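Local atomic coordinates of similarities with probable monooxygenase (Photorhabdus luminescens, PDB entry 4HB9), a protein that binds flavin-adenine dinucleotide and probably acts as a flavin-dependent monooxygenase of the aromatic-ring hydroxylase type. Residues R111-E116 and A238-F243; A70-G75 and M224-V229; P60-L65 and L118-A123. One frame throughout, in Å; residues are numbered along the deposited sequence.

Interaction 1: residues R111-E116 and A238-F243. With FAD (flavin-adenine dinucleotide), chain B; EDO (1,2-ethanediol), chain L.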
loop_
_atom_site.group_PDB
_atom_site.type_symbol
_atom_site.label_atom_id
_atom_site.label_comp_id
_atom_site.label_asym_id
_atom_site.label_seq_id
_atom_site.Cartn_x
_atom_site.Cartn_y
_atom_site.Cartn_z
ATOM N N ARG A 111 0.765 1.182 -9.736
ATOM C CA ARG A 111 1.370 2.087 -8.753
ATOM C C ARG A 111 2.096 3.235 -9.432
ATOM O O ARG A 111 1.972 4.395 -9.002
ATOM C CB ARG A 111 2.300 1.368 -7.793
ATOM C CG ARG A 111 2.884 2.363 -6.795
ATOM C CD ARG A 111 3.634 1.746 -5.642
ATOM N NE ARG A 111 4.095 2.800 -4.733
ATOM C CZ ARG A 111 3.614 3.033 -3.505
ATOM N NH1 ARG A 111 2.659 2.282 -2.994
ATOM N NH2 ARG A 111 4.092 4.050 -2.795
ATOM N N THR A 112 2.818 2.952 -10.513
ATOM C CA THR A 112 3.570 4.021 -11.197
ATOM C C THR A 112 2.638 5.127 -11.737
ATOM O O THR A 112 2.888 6.301 -11.509
ATOM C CB THR A 112 4.542 3.518 -12.282
ATOM O OG1 THR A 112 5.212 4.643 -12.876
ATOM C CG2 THR A 112 3.821 2.756 -13.382
ATOM N N GLU A 113 1.534 4.767 -12.385
ATOM C CA GLU A 113 0.598 5.786 -12.857
ATOM C C GLU A 113 -0.049 6.566 -11.728
ATOM O O GLU A 113 -0.232 7.761 -11.847
ATOM C CB GLU A 113 -0.515 5.183 -13.727
ATOM C CG GLU A 113 -0.075 4.686 -15.110
ATOM C CD GLU A 113 -1.131 3.739 -15.693
ATOM O OE1 GLU A 113 -1.385 2.670 -15.076
ATOM O OE2 GLU A 113 -1.804 4.128 -16.677
ATOM N N LEU A 114 -0.459 5.869 -10.677
ATOM C CA LEU A 114 -1.090 6.504 -9.553
ATOM C C LEU A 114 -0.143 7.533 -8.947
ATOM O O LEU A 114 -0.568 8.682 -8.671
ATOM C CB LEU A 114 -1.540 5.490 -8.517
ATOM C CG LEU A 114 -2.241 6.035 -7.280
ATOM C CD1 LEU A 114 -3.481 6.823 -7.640
ATOM C CD2 LEU A 114 -2.580 4.896 -6.349
ATOM N N LYS A 115 1.128 7.167 -8.789
ATOM C CA LYS A 115 2.120 8.130 -8.235
ATOM C C LYS A 115 2.336 9.354 -9.135
ATOM O O LYS A 115 2.427 10.481 -8.654
ATOM C CB LYS A 115 3.460 7.470 -7.934
ATOM C CG LYS A 115 3.467 6.591 -6.684
ATOM C CD LYS A 115 3.030 7.294 -5.393
ATOM C CE LYS A 115 3.827 8.564 -5.047
ATOM N NZ LYS A 115 5.294 8.315 -5.070
ATOM N N GLU A 116 2.431 9.138 -10.440
ATOM C CA GLU A 116 2.574 10.255 -11.381
ATOM C C GLU A 116 1.387 11.210 -11.295
ATOM O O GLU A 116 1.573 12.435 -11.319
ATOM C CB GLU A 116 2.761 9.758 -12.829
ATOM C CG GLU A 116 4.076 9.020 -13.047
ATOM C CD GLU A 116 5.298 9.825 -12.619
ATOM O OE1 GLU A 116 5.650 10.785 -13.314
ATOM O OE2 GLU A 116 5.917 9.479 -11.593
ATOM N N ALA A 238 6.388 4.579 -19.105
ATOM C CA ALA A 238 6.058 3.214 -18.718
ATOM C C ALA A 238 5.058 2.659 -19.720
ATOM O O ALA A 238 4.140 3.363 -20.142
ATOM C CB ALA A 238 5.480 3.168 -17.305
ATOM N N GLU A 239 5.249 1.402 -20.108
ATOM C CA GLU A 239 4.299 0.693 -20.946
ATOM C C GLU A 239 3.402 -0.185 -20.063
ATOM O O GLU A 239 3.844 -1.195 -19.515
ATOM C CB GLU A 239 5.051 -0.175 -21.972
ATOM C CG GLU A 239 4.151 -0.983 -22.880
ATOM C CD GLU A 239 4.930 -1.938 -23.778
ATOM O OE1 GLU A 239 6.186 -1.912 -23.775
ATOM O OE2 GLU A 239 4.268 -2.716 -24.496
ATOM N N ILE A 240 2.137 0.188 -19.939
ATOM C CA ILE A 240 1.260 -0.481 -18.972
ATOM C C ILE A 240 0.510 -1.631 -19.642
ATOM O O ILE A 240 -0.051 -1.461 -20.728
ATOM C CB ILE A 240 0.267 0.502 -18.351
ATOM C CG1 ILE A 240 1.016 1.704 -17.762
ATOM C CG2 ILE A 240 -0.599 -0.209 -17.308
ATOM C CD1 ILE A 240 1.998 1.378 -16.650
ATOM N N ASP A 241 0.524 -2.797 -19.005
ATOM C CA ASP A 241 -0.229 -3.947 -19.506
ATOM C C ASP A 241 -0.893 -4.660 -18.338
ATOM O O ASP A 241 -0.649 -4.326 -17.155
ATOM C CB ASP A 241 0.704 -4.889 -20.268
ATOM C CG ASP A 241 -0.019 -5.763 -21.326
ATOM O OD1 ASP A 241 -1.266 -5.722 -21.475
ATOM O OD2 ASP A 241 0.702 -6.539 -21.980
ATOM N N ASN A 242 -1.744 -5.613 -18.687
ATOM C CA ASN A 242 -2.393 -6.499 -17.745
ATOM C C ASN A 242 -1.463 -7.636 -17.340
ATOM O O ASN A 242 -0.799 -8.258 -18.196
ATOM C CB ASN A 242 -3.675 -7.091 -18.366
ATOM C CG ASN A 242 -4.643 -6.029 -18.855
ATOM O OD1 ASN A 242 -4.933 -5.935 -20.053
ATOM N ND2 ASN A 242 -5.151 -5.237 -17.945
ATOM N N PHE A 243 -1.416 -7.887 -16.029
ATOM C CA PHE A 243 -0.648 -8.970 -15.462
ATOM C C PHE A 243 -1.571 -9.798 -14.592
ATOM O O PHE A 243 -2.382 -9.229 -13.837
ATOM C CB PHE A 243 0.496 -8.430 -14.587
ATOM C CG PHE A 243 1.667 -7.930 -15.376
ATOM C CD1 PHE A 243 2.796 -8.716 -15.546
ATOM C CD2 PHE A 243 1.638 -6.670 -15.954
ATOM C CE1 PHE A 243 3.870 -8.275 -16.290
ATOM C CE2 PHE A 243 2.700 -6.237 -16.739
ATOM C CZ PHE A 243 3.827 -7.032 -16.877
HETATM P PA FAD B . 4.284 4.855 0.973
HETATM O O1A FAD B . 3.336 4.990 -0.190
HETATM O O2A FAD B . 5.230 3.723 1.184
HETATM O O5B FAD B . 5.107 6.222 1.093
HETATM C C5B FAD B . 6.104 6.422 2.077
HETATM C C4B FAD B . 6.990 7.521 1.523
HETATM O O4B FAD B . 7.848 7.995 2.577
HETATM C C3B FAD B . 7.887 7.059 0.358
HETATM O O3B FAD B . 7.873 7.996 -0.720
HETATM C C2B FAD B . 9.248 6.972 1.019
HETATM O O2B FAD B . 10.355 7.165 0.158
HETATM C C1B FAD B . 9.151 8.107 2.049
HETATM N N9A FAD B . 10.073 8.026 3.184
HETATM C C8A FAD B . 10.342 6.943 3.960
HETATM N N7A FAD B . 11.198 7.267 4.971
HETATM C C5A FAD B . 11.477 8.579 4.820
HETATM C C6A FAD B . 12.330 9.538 5.549
HETATM N N6A FAD B . 13.032 9.067 6.606
HETATM N N1A FAD B . 12.392 10.810 5.104
HETATM C C2A FAD B . 11.657 11.223 4.046
HETATM N N3A FAD B . 10.854 10.412 3.330
HETATM C C4A FAD B . 10.728 9.087 3.675
HETATM N N1 FAD B . -2.872 -1.201 -1.201
HETATM C C2 FAD B . -4.170 -1.171 -1.582
HETATM O O2 FAD B . -5.026 -0.448 -0.964
HETATM N N3 FAD B . -4.581 -1.901 -2.635
HETATM C C4 FAD B . -3.802 -2.730 -3.337
HETATM O O4 FAD B . -4.275 -3.385 -4.304
HETATM C C4X FAD B . -2.392 -2.850 -2.957
HETATM N N5 FAD B . -1.520 -3.659 -3.625
HETATM C C5X FAD B . -0.231 -3.734 -3.223
HETATM C C6 FAD B . 0.664 -4.573 -3.877
HETATM C C7 FAD B . 2.002 -4.661 -3.485
HETATM C C7M FAD B . 2.978 -5.575 -4.200
HETATM C C8 FAD B . 2.478 -3.859 -2.345
HETATM C C8M FAD B . 3.924 -3.923 -1.903
HETATM C C9 FAD B . 1.587 -3.018 -1.685
HETATM C C9A FAD B . 0.250 -2.914 -2.070
HETATM N N10 FAD B . -0.649 -2.060 -1.393
HETATM C C10 FAD B . -1.976 -2.011 -1.805
HETATM C "C1'" FAD B . -0.249 -1.262 -0.216
HETATM C "C2'" FAD B . 0.139 0.173 -0.567
HETATM O "O2'" FAD B . 1.072 0.204 -1.633
HETATM C "C3'" FAD B . 0.753 0.834 0.665
HETATM O "O3'" FAD B . -0.029 0.489 1.807
HETATM C "C4'" FAD B . 0.763 2.348 0.510
HETATM O "O4'" FAD B . 1.857 2.689 -0.322
HETATM C "C5'" FAD B . 0.917 3.065 1.835
HETATM O "O5'" FAD B . 0.914 4.450 1.560
HETATM P P FAD B . 1.864 5.390 2.458
HETATM O O1P FAD B . 1.705 6.763 1.852
HETATM O O2P FAD B . 1.552 5.149 3.912
HETATM O O3P FAD B . 3.378 4.882 2.298
HETATM C C1 EDO L . 8.888 8.817 -5.064
HETATM O O1 EDO L . 8.223 9.852 -4.336
HETATM C C2 EDO L . 9.735 8.039 -4.081
HETATM O O2 EDO L . 8.902 7.312 -3.167
#
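Thr112 and Glu113, on the first turn of helix 111-119, meet Ala238, in the loop before strand 240-251, and Ile240, its first residue, while Arg111 beside them reaches the other way, to the cofactor. The arginine side chain runs extended from CG to NE, with CG anti to the backbone N (chi1 -180°), which carries its guanidinium to the middle of the FAD. There NH1 gives an almost straight hydrogen bond to FAD O4' on the ribityl chain (2.8 Å, 173° at the hydrogen), and NH2 one to the phosphate oxygen FAD O1A (2.9 Å), which lies at the edge of the guanidinium and in its plane. Two bonds from different nitrogens fix the rotation of the group, and its positive charge probably offsets part of the pyrophosphate charge.

Thr112 turns its methyl, not its hydroxyl, to the strand. CG2 passes alongside Ile240 CD1 at 4.0 Å, the two side chains running in opposite senses, and also approaches the methyl of Ala238. Glu113 supplies the closer contact: its carboxylate carbon CD sits 3.6 Å from Ile240 CG1, and OE1 lies 3.7 Å from Ile240 CG2, so the isoleucine packs against the acid group itself. OE1 finds its polar partner in Ser110 OG, just before the helix. Farther along, Lys115 bends back through chi2, chi3 and chi4; NZ bonds to Ala9 O and only weakly to a 1,2-ethanediol probably left from crystallisation.

The start of helix 111-119 thus faces the cofactor through Arg111 and the beginning of strand 240-251 through Thr112 and Glu113, and its opening arginine, on the ribityl and phosphate groups, is consistent with the cofactor site of an aromatic-ring hydroxylase-like flavoprotein.

Interaction 2: residues A70-G75 and M224-V229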
loop_
_atom_site.group_PDB
_atom_site.type_symbol
_atom_site.label_atom_id
_atom_site.label_comp_id
_atom_site.label_asym_id
_atom_site.label_seq_id
_atom_site.Cartn_x
_atom_site.Cartn_y
_atom_site.Cartn_z
ATOM N N ALA A 70 -6.740 6.558 -16.488
ATOM C CA ALA A 70 -5.711 5.526 -16.357
ATOM C C ALA A 70 -6.224 4.234 -15.724
ATOM O O ALA A 70 -5.691 3.155 -16.006
ATOM C CB ALA A 70 -4.526 6.057 -15.568
ATOM N N SER A 71 -7.239 4.326 -14.873
ATOM C CA SER A 71 -7.725 3.163 -14.179
ATOM C C SER A 71 -8.660 2.337 -15.069
ATOM O O SER A 71 -9.055 2.799 -16.129
ATOM C CB SER A 71 -8.397 3.563 -12.859
ATOM O OG SER A 71 -9.537 4.374 -13.073
ATOM N N ARG A 72 -8.938 1.112 -14.628
ATOM C CA ARG A 72 -9.897 0.189 -15.236
ATOM C C ARG A 72 -10.677 -0.470 -14.095
ATOM O O ARG A 72 -10.197 -0.529 -12.953
ATOM C CB ARG A 72 -9.170 -0.878 -16.055
ATOM C CG ARG A 72 -8.327 -0.307 -17.186
ATOM C CD ARG A 72 -9.172 0.319 -18.288
ATOM N NE ARG A 72 -8.362 0.526 -19.497
ATOM C CZ ARG A 72 -7.465 1.488 -19.653
ATOM N NH1 ARG A 72 -7.240 2.390 -18.687
ATOM N NH2 ARG A 72 -6.785 1.572 -20.779
ATOM N N TYR A 73 -11.877 -0.946 -14.387
ATOM C CA TYR A 73 -12.662 -1.710 -13.399
ATOM C C TYR A 73 -12.082 -3.105 -13.166
ATOM O O TYR A 73 -11.646 -3.774 -14.100
ATOM C CB TYR A 73 -14.112 -1.821 -13.838
ATOM C CG TYR A 73 -14.788 -0.484 -13.977
ATOM C CD1 TYR A 73 -15.037 0.322 -12.860
ATOM C CD2 TYR A 73 -15.165 -0.013 -15.227
ATOM C CE1 TYR A 73 -15.651 1.559 -12.993
ATOM C CE2 TYR A 73 -15.778 1.218 -15.371
ATOM C CZ TYR A 73 -16.019 1.998 -14.257
ATOM O OH TYR A 73 -16.633 3.214 -14.440
ATOM N N ILE A 74 -12.038 -3.521 -11.903
ATOM C CA ILE A 74 -11.622 -4.869 -11.530
ATOM C C ILE A 74 -12.739 -5.423 -10.657
ATOM O O ILE A 74 -13.425 -4.672 -9.949
ATOM C CB ILE A 74 -10.226 -4.913 -10.849
ATOM C CG1 ILE A 74 -9.785 -6.345 -10.510
ATOM C CG2 ILE A 74 -10.183 -4.097 -9.572
ATOM C CD1 ILE A 74 -9.535 -7.239 -11.711
ATOM N N GLY A 75 -12.926 -6.736 -10.736
ATOM C CA GLY A 75 -14.240 -7.344 -10.542
ATOM C C GLY A 75 -14.647 -7.792 -9.161
ATOM O O GLY A 75 -13.900 -7.653 -8.189
HETATM N N MSE A 224 -5.512 -9.689 -10.749
HETATM C CA MSE A 224 -4.886 -8.965 -11.848
HETATM C C MSE A 224 -4.385 -7.618 -11.435
HETATM O O MSE A 224 -4.977 -6.965 -10.568
HETATM C CB MSE A 224 -5.916 -8.809 -12.971
HETATM C CG MSE A 224 -5.889 -10.070 -13.843
HETATM SE SE MSE A 224 -7.054 -9.899 -15.420
HETATM C CE MSE A 224 -6.133 -8.395 -16.263
ATOM N N TRP A 225 -3.277 -7.209 -12.034
ATOM C CA TRP A 225 -2.736 -5.872 -11.874
ATOM C C TRP A 225 -2.582 -5.201 -13.238
ATOM O O TRP A 225 -2.287 -5.847 -14.236
ATOM C CB TRP A 225 -1.342 -5.919 -11.298
ATOM C CG TRP A 225 -1.201 -6.176 -9.829
ATOM C CD1 TRP A 225 -2.102 -5.937 -8.842
ATOM C CD2 TRP A 225 -0.021 -6.691 -9.188
ATOM N NE1 TRP A 225 -1.559 -6.307 -7.617
ATOM C CE2 TRP A 225 -0.288 -6.772 -7.814
ATOM C CE3 TRP A 225 1.221 -7.116 -9.655
ATOM C CZ2 TRP A 225 0.653 -7.256 -6.905
ATOM C CZ3 TRP A 225 2.162 -7.566 -8.742
ATOM C CH2 TRP A 225 1.872 -7.628 -7.398
ATOM N N ARG A 226 -2.687 -3.886 -13.235
ATOM C CA ARG A 226 -2.106 -3.081 -14.283
ATOM C C ARG A 226 -0.721 -2.657 -13.812
ATOM O O ARG A 226 -0.555 -2.211 -12.684
ATOM C CB ARG A 226 -3.046 -1.931 -14.617
ATOM C CG ARG A 226 -4.186 -2.509 -15.453
ATOM C CD ARG A 226 -5.106 -1.497 -15.989
ATOM N NE ARG A 226 -4.497 -0.574 -16.940
ATOM C CZ ARG A 226 -4.419 -0.767 -18.255
ATOM N NH1 ARG A 226 -4.821 -1.916 -18.797
ATOM N NH2 ARG A 226 -3.909 0.189 -19.024
ATOM N N ALA A 227 0.287 -2.878 -14.635
ATOM C CA ALA A 227 1.664 -2.667 -14.221
ATOM C C ALA A 227 2.576 -2.456 -15.418
ATOM O O ALA A 227 2.240 -2.841 -16.518
ATOM C CB ALA A 227 2.137 -3.856 -13.398
ATOM N N PRO A 228 3.742 -1.863 -15.204
ATOM C CA PRO A 228 4.655 -1.650 -16.306
ATOM C C PRO A 228 5.358 -2.936 -16.799
ATOM O O PRO A 228 5.772 -3.777 -16.014
ATOM C CB PRO A 228 5.646 -0.631 -15.761
ATOM C CG PRO A 228 5.525 -0.675 -14.282
ATOM C CD PRO A 228 4.234 -1.320 -13.925
ATOM N N VAL A 229 5.472 -3.058 -18.113
ATOM C CA VAL A 229 6.154 -4.183 -18.749
ATOM C C VAL A 229 7.626 -4.149 -18.353
ATOM O O VAL A 229 8.174 -5.149 -17.933
ATOM C CB VAL A 229 6.020 -4.126 -20.282
ATOM C CG1 VAL A 229 6.900 -5.179 -20.967
ATOM C CG2 VAL A 229 4.577 -4.302 -20.676
HETATM O O HOH W 1 -3.679 1.410 -15.151
HETATM O O HOH W 2 -3.463 2.906 -18.012
#
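Arg72 and Arg226 stack their guanidinium groups, centres 4.0 Å apart and planes 23° from parallel. The overlap is offset: Arg226 NH2 stands over one face of the Arg72 group, toward its rim, and the two NH2 atoms come within 3.6 Å. The like charges probably repel, yet polar partners hold both groups. Arg72 bends at chi2 (-68°), folding its end back so that NH1 can bond to Ser71 O at 3.2 Å; the oxygen lies near the guanidinium plane, whereas the donor stands above the carbonyl plane.

Water supplies the bridge on the other arginine. Two water molecules at the edge of the Arg226 guanidinium, both in its plane, accept from NE and NH2 respectively, and each also lies at hydrogen-bonding distance from Ala70 O, the NE-bound one at 2.8 Å from that oxygen.

Apolar contact is slighter. Arg72 CG rests 3.6 Å from Arg226 CD, bringing the aliphatic parts of the two side chains together beside the stacked groups, and Ile74 CD1 touches Met224 CB (a selenomethionine) at 4.1 Å.

The contact spans two sheets. Arg72 and Ile74 lie on strand 72-74, which follows helix 61-70 and pairs with strand 106-110 at the edge of a three-stranded sheet; residues 224-228 end strand 218-228 of the mixed sheet, where Arg226 also packs on Ile240 and Asn242 of adjoining strand 240-251.

Interaction 3: residues P60-L65 and L118-A123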
loop_
_atom_site.group_PDB
_atom_site.type_symbol
_atom_site.label_atom_id
_atom_site.label_comp_id
_atom_site.label_asym_id
_atom_site.label_seq_id
_atom_site.Cartn_x
_atom_site.Cartn_y
_atom_site.Cartn_z
ATOM N N PRO A 60 -7.077 17.934 -7.420
ATOM C CA PRO A 60 -7.607 18.870 -8.423
ATOM C C PRO A 60 -8.311 18.107 -9.526
ATOM O O PRO A 60 -7.983 16.945 -9.777
ATOM C CB PRO A 60 -6.374 19.556 -8.985
ATOM C CG PRO A 60 -5.303 19.333 -7.979
ATOM C CD PRO A 60 -5.611 18.022 -7.321
ATOM N N ALA A 61 -9.278 18.745 -10.167
ATOM C CA ALA A 61 -10.074 18.067 -11.169
ATOM C C ALA A 61 -9.204 17.476 -12.281
ATOM O O ALA A 61 -9.502 16.398 -12.767
ATOM C CB ALA A 61 -11.111 19.020 -11.745
ATOM N N GLU A 62 -8.126 18.145 -12.676
ATOM C CA GLU A 62 -7.334 17.601 -13.786
ATOM C C GLU A 62 -6.656 16.272 -13.385
ATOM O O GLU A 62 -6.592 15.323 -14.182
ATOM C CB GLU A 62 -6.363 18.612 -14.384
ATOM C CG GLU A 62 -5.187 19.033 -13.528
ATOM C CD GLU A 62 -4.180 19.893 -14.300
ATOM O OE1 GLU A 62 -3.960 19.653 -15.523
ATOM O OE2 GLU A 62 -3.578 20.787 -13.669
ATOM N N ASN A 63 -6.198 16.189 -12.138
ATOM C CA ASN A 63 -5.625 14.927 -11.623
ATOM C C ASN A 63 -6.699 13.841 -11.533
ATOM O O ASN A 63 -6.455 12.682 -11.916
ATOM C CB ASN A 63 -4.989 15.100 -10.239
ATOM C CG ASN A 63 -3.935 16.183 -10.194
ATOM O OD1 ASN A 63 -4.186 17.319 -10.587
ATOM N ND2 ASN A 63 -2.762 15.850 -9.695
ATOM N N TRP A 64 -7.882 14.203 -11.055
ATOM C CA TRP A 64 -8.967 13.235 -10.929
ATOM C C TRP A 64 -9.335 12.667 -12.310
ATOM O O TRP A 64 -9.443 11.451 -12.496
ATOM C CB TRP A 64 -10.189 13.862 -10.245
ATOM C CG TRP A 64 -11.384 12.996 -10.304
ATOM C CD1 TRP A 64 -12.528 13.218 -11.010
ATOM C CD2 TRP A 64 -11.546 11.740 -9.671
ATOM N NE1 TRP A 64 -13.396 12.180 -10.840
ATOM C CE2 TRP A 64 -12.811 11.247 -10.037
ATOM C CE3 TRP A 64 -10.751 10.979 -8.822
ATOM C CZ2 TRP A 64 -13.294 10.049 -9.559
ATOM C CZ3 TRP A 64 -11.220 9.783 -8.379
ATOM C CH2 TRP A 64 -12.478 9.327 -8.743
ATOM N N LEU A 65 -9.454 13.534 -13.305
ATOM C CA LEU A 65 -9.764 13.031 -14.658
ATOM C C LEU A 65 -8.669 12.102 -15.186
ATOM O O LEU A 65 -8.974 11.105 -15.865
ATOM C CB LEU A 65 -10.003 14.175 -15.643
ATOM C CG LEU A 65 -11.259 15.019 -15.461
ATOM C CD1 LEU A 65 -11.364 16.022 -16.598
ATOM C CD2 LEU A 65 -12.529 14.201 -15.381
ATOM N N LEU A 118 -0.702 11.504 -8.597
ATOM C CA LEU A 118 -0.566 12.144 -7.290
ATOM C C LEU A 118 0.521 13.229 -7.269
ATOM O O LEU A 118 0.332 14.270 -6.618
ATOM C CB LEU A 118 -0.304 11.113 -6.208
ATOM C CG LEU A 118 -1.597 10.395 -5.789
ATOM C CD1 LEU A 118 -1.232 9.147 -5.018
ATOM C CD2 LEU A 118 -2.499 11.304 -4.952
ATOM N N ASN A 119 1.628 13.017 -7.976
ATOM C CA ASN A 119 2.709 14.013 -7.983
ATOM C C ASN A 119 2.399 15.258 -8.805
ATOM O O ASN A 119 2.955 16.331 -8.543
ATOM C CB ASN A 119 4.025 13.405 -8.464
ATOM C CG ASN A 119 4.628 12.443 -7.461
ATOM O OD1 ASN A 119 4.169 12.327 -6.337
ATOM N ND2 ASN A 119 5.665 11.733 -7.880
ATOM N N LYS A 120 1.484 15.141 -9.775
ATOM C CA LYS A 120 1.178 16.239 -10.664
ATOM C C LYS A 120 0.595 17.400 -9.843
ATOM O O LYS A 120 -0.326 17.205 -9.073
ATOM C CB LYS A 120 0.166 15.790 -11.722
ATOM C CG LYS A 120 -0.337 16.883 -12.634
ATOM C CD LYS A 120 0.622 17.144 -13.791
ATOM C CE LYS A 120 0.001 18.076 -14.831
ATOM N NZ LYS A 120 -1.361 17.612 -15.247
ATOM N N GLY A 121 1.120 18.607 -10.032
ATOM C CA GLY A 121 0.614 19.756 -9.300
ATOM C C GLY A 121 1.380 20.010 -8.015
ATOM O O GLY A 121 1.163 21.043 -7.394
ATOM N N LEU A 122 2.233 19.070 -7.601
ATOM C CA LEU A 122 3.023 19.196 -6.371
ATOM C C LEU A 122 4.516 19.451 -6.619
ATOM O O LEU A 122 5.328 19.303 -5.700
ATOM C CB LEU A 122 2.861 17.940 -5.490
ATOM C CG LEU A 122 1.471 17.575 -4.998
ATOM C CD1 LEU A 122 1.530 16.276 -4.183
ATOM C CD2 LEU A 122 0.813 18.682 -4.195
ATOM N N ALA A 123 4.893 19.872 -7.834
ATOM C CA ALA A 123 6.323 19.992 -8.170
ATOM C C ALA A 123 7.044 20.965 -7.253
ATOM O O ALA A 123 8.213 20.785 -6.944
ATOM C CB ALA A 123 6.510 20.420 -9.619
#
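Asn63 ND2 donates to the backbone oxygen Lys120 O across 2.9 Å, with an angle of 155° at the hydrogen. The acceptor lies in the amide plane of Asn63, but the donor comes in above the carbonyl plane of Lys120, 39° out of it. The same nitrogen also bonds to Ile117 O in the last turn of helix 111-119, so this buried amide spans two carbonyl groups where the helix runs out, and its ND2 is gripped from both. Asn63 ND2 also lies 3.6 Å from Lys120 CB, at the root of the lysine side chain.

Nearer the surface, Lys120 NZ forms a salt bridge with Glu62 OE1 at 3.3 Å, its hydrogen bond weak. The two side chains cross at about a right angle. Glu62 gets there with CG between its backbone N and carbonyl carbon (chi1 69°) and an extended chain beyond, while Lys120 bends at chi2 and again at chi4, which brings NZ to Glu62 OE1.

The backbone sets out these partners. Lys120 is the first residue to leave helical angles after helix 111-119, and a type II turn follows from Asn119 to Leu122, closed by Leu122 N to Asn119 O at 3.0 Å. Gly121 takes the third position of the turn with a positive phi. Opposite, Pro60 occupies the N-cap of helix 61-70, putting Glu62 and Asn63 in its first turn. Behind both segments, Pro60 and Leu122 pack on His18 of helix 11-22, whose NE2 bonds to Leu118 O. The motif is a helix C-terminus leading into a type II turn, with an asparagine from the first turn of a neighbouring helix donating to one carbonyl oxygen of the helix end (Ile117) and one of the turn (Lys120).

How the interactions relate
Interactions 1 and 2 adjoin, their centres about 8 Å apart, because strands 218-228 and 240-251 are antiparallel neighbours in the mixed sheet; Phe243 O to Trp225 N, at 2.9 Å, is a probable hydrogen bond of that pairing. Interactions 1 and 3 use opposite ends of helix 111-119, with centres about 16 Å apart. Interaction 3 lies about 20 Å from interaction 2, centre to centre, but helix 61-70 leads from it to strand 72-74. The cofactor links the first two: Arg111 bonds to it, Trp225 touches it, and the side chain of Ile74 is about 8 Å away. Interaction 3 lies away from the known FAD-binding residues.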